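Local structure of putative methylase (Clostridium difficile, 3LDU) at residues K19-E24 and R57-V62. The protein binds GTP and is probably an RNA-binding methyltransferase that modifies guanines of ribosomal RNA. Sequence-based numbering, arbitrary orientation. Where two conformers were deposited one is given.
Sequences KMLARE and RCAERV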
loop_
_atom_site.group_PDB
_atom_site.type_symbol
_atom_site.label_atom_id
_atom_site.label_comp_id
_atom_site.label_asym_id
_atom_site.label_seq_id
_atom_site.Cartn_x
_atom_site.Cartn_y
_atom_site.Cartn_z
ATOM N N LYS A 19 11.088 0.530 -3.809
ATOM C CA LYS A 19 11.371 0.727 -5.229
ATOM C C LYS A 19 10.092 0.897 -6.056
ATOM O O LYS A 19 10.033 1.745 -6.945
ATOM C CB LYS A 19 12.183 -0.452 -5.781
ATOM C CG LYS A 19 13.526 -0.068 -6.353
ATOM C CD LYS A 19 14.460 0.440 -5.273
ATOM C CE LYS A 19 15.888 -0.009 -5.547
ATOM N NZ LYS A 19 15.981 -1.497 -5.611
HETATM N N MSE A 20 9.075 0.081 -5.772
HETATM C CA MSE A 20 7.812 0.184 -6.491
HETATM C C MSE A 20 7.129 1.497 -6.169
HETATM O O MSE A 20 6.615 2.157 -7.062
HETATM C CB MSE A 20 6.863 -0.957 -6.144
HETATM C CG MSE A 20 7.287 -2.288 -6.711
HETATM SE SE MSE A 20 8.665 -3.136 -5.660
HETATM C CE MSE A 20 9.186 -1.886 -4.308
ATOM N N LEU A 21 7.116 1.862 -4.892
ATOM C CA LEU A 21 6.491 3.136 -4.477
ATOM C C LEU A 21 7.220 4.334 -5.093
ATOM O O LEU A 21 6.600 5.285 -5.559
ATOM C CB LEU A 21 6.477 3.261 -2.957
ATOM C CG LEU A 21 5.871 4.548 -2.360
ATOM C CD1 LEU A 21 4.505 4.886 -2.984
ATOM C CD2 LEU A 21 5.739 4.383 -0.870
ATOM N N ALA A 22 8.546 4.288 -5.101
ATOM C CA ALA A 22 9.320 5.378 -5.678
ATOM C C ALA A 22 9.004 5.537 -7.162
ATOM O O ALA A 22 8.901 6.659 -7.674
ATOM C CB ALA A 22 10.810 5.146 -5.466
ATOM N N ARG A 23 8.828 4.411 -7.843
ATOM C CA ARG A 23 8.517 4.417 -9.258
ATOM C C ARG A 23 7.148 5.075 -9.490
ATOM O O ARG A 23 6.981 5.864 -10.421
ATOM C CB ARG A 23 8.531 2.973 -9.766
ATOM C CG ARG A 23 8.256 2.779 -11.222
ATOM C CD ARG A 23 8.308 1.282 -11.515
ATOM N NE ARG A 23 9.610 0.701 -11.178
ATOM C CZ ARG A 23 9.845 -0.611 -11.086
ATOM N NH1 ARG A 23 8.862 -1.481 -11.274
ATOM N NH2 ARG A 23 11.062 -1.052 -10.785
ATOM N N GLU A 24 6.178 4.752 -8.636
ATOM C CA GLU A 24 4.834 5.337 -8.744
ATOM C C GLU A 24 4.885 6.857 -8.557
ATOM O O GLU A 24 4.227 7.611 -9.277
ATOM C CB GLU A 24 3.919 4.792 -7.647
ATOM C CG GLU A 24 3.489 3.342 -7.780
ATOM C CD GLU A 24 2.329 3.049 -6.835
ATOM O OE1 GLU A 24 1.180 3.012 -7.313
ATOM O OE2 GLU A 24 2.559 2.919 -5.614
ATOM N N ARG A 57 -0.646 3.159 -5.259
ATOM C CA ARG A 57 -1.136 1.818 -4.925
ATOM C C ARG A 57 -0.282 1.106 -3.891
ATOM O O ARG A 57 -0.743 0.157 -3.265
ATOM C CB ARG A 57 -1.204 0.946 -6.182
ATOM C CG ARG A 57 -1.943 1.591 -7.328
ATOM C CD ARG A 57 -2.065 0.669 -8.524
ATOM N NE ARG A 57 -2.499 1.398 -9.715
ATOM C CZ ARG A 57 -3.762 1.509 -10.096
ATOM N NH1 ARG A 57 -4.732 0.935 -9.378
ATOM N NH2 ARG A 57 -4.059 2.204 -11.184
ATOM N N CYS A 58 0.954 1.567 -3.703
ATOM C CA CYS A 58 1.882 0.900 -2.781
ATOM C C CYS A 58 2.172 1.675 -1.494
ATOM O O CYS A 58 2.929 1.223 -0.642
ATOM C CB CYS A 58 3.179 0.561 -3.509
ATOM S SG CYS A 58 2.910 -0.659 -4.839
ATOM N N ALA A 59 1.565 2.853 -1.363
ATOM C CA ALA A 59 1.714 3.656 -0.153
ATOM C C ALA A 59 0.710 3.210 0.893
ATOM O O ALA A 59 -0.444 2.954 0.569
ATOM C CB ALA A 59 1.483 5.141 -0.480
ATOM N N GLU A 60 1.126 3.149 2.153
ATOM C CA GLU A 60 0.175 2.801 3.206
ATOM C C GLU A 60 -0.606 4.032 3.647
ATOM O O GLU A 60 -1.688 3.910 4.213
ATOM C CB GLU A 60 0.876 2.190 4.417
ATOM C CG GLU A 60 1.614 0.906 4.111
ATOM C CD GLU A 60 0.690 -0.202 3.629
ATOM O OE1 GLU A 60 -0.420 -0.351 4.187
ATOM O OE2 GLU A 60 1.097 -0.938 2.703
ATOM N N ARG A 61 -0.031 5.206 3.394
ATOM C CA ARG A 61 -0.729 6.465 3.614
ATOM C C ARG A 61 0.135 7.620 3.147
ATOM O O ARG A 61 1.226 7.415 2.612
ATOM C CB ARG A 61 -1.185 6.642 5.067
ATOM C CG ARG A 61 -0.093 6.463 6.097
ATOM C CD ARG A 61 -0.620 6.739 7.497
ATOM N NE ARG A 61 -1.648 5.785 7.912
ATOM C CZ ARG A 61 -2.953 6.025 7.878
ATOM N NH1 ARG A 61 -3.813 5.096 8.283
ATOM N NH2 ARG A 61 -3.399 7.193 7.438
ATOM N N VAL A 62 -0.422 8.823 3.218
ATOM C CA VAL A 62 0.267 9.994 2.703
ATOM C C VAL A 62 0.299 11.028 3.817
ATOM O O VAL A 62 -0.753 11.482 4.270
ATOM C CB VAL A 62 -0.448 10.581 1.475
ATOM C CG1 VAL A 62 0.235 11.896 1.036
ATOM C CG2 VAL A 62 -0.478 9.559 0.338
#
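Glu24, reaching out from helix 18-27, grips two consecutive backbone amides of the loop that follows helix 48-55, so that one side chain takes up two neighbouring N-H groups. Its OE1 accepts a nearly straight hydrogen bond from Arg57 N (2.8 Å, 166°). OE2 takes Cys58 N at 2.8 Å through a more bent one (140°). Both oxygens use their syn lone pairs, so the carboxylate works as a two-pronged clamp. Its chain leaves beside the backbone N and then runs extended (chi2 -166°), which carries the group straight to the loop. Cys58 CB presses against OE2 at 3.2 Å, and its SG lies 4.2 Å from CB of selenomethionine Met20. One turn back from Glu24, Leu21, with CG anti to the backbone N, lays CD1 3.9 Å from Ala59 CB and equally close to Ala59 N, a buried amide with no hydrogen-bonding partner in the model.

In the second shell, Tyr189 OH of helix 181-189 gives OE1 another hydrogen-bonding partner. The Arg57 guanidinium does not pair with Glu24; the Arg57 side chain crosses that of Glu24 at about a right angle, and NH1 bonds to Met220 O. The ferredoxin-like region is thereby tied to the methyltransferase domain. A buried carboxylate held by two amides and a tyrosine hydroxyl is probably ionised, its negative charge stabilised by their dipoles and perhaps by Arg57, whose NE lies 4.7 Å from Glu24 OE1.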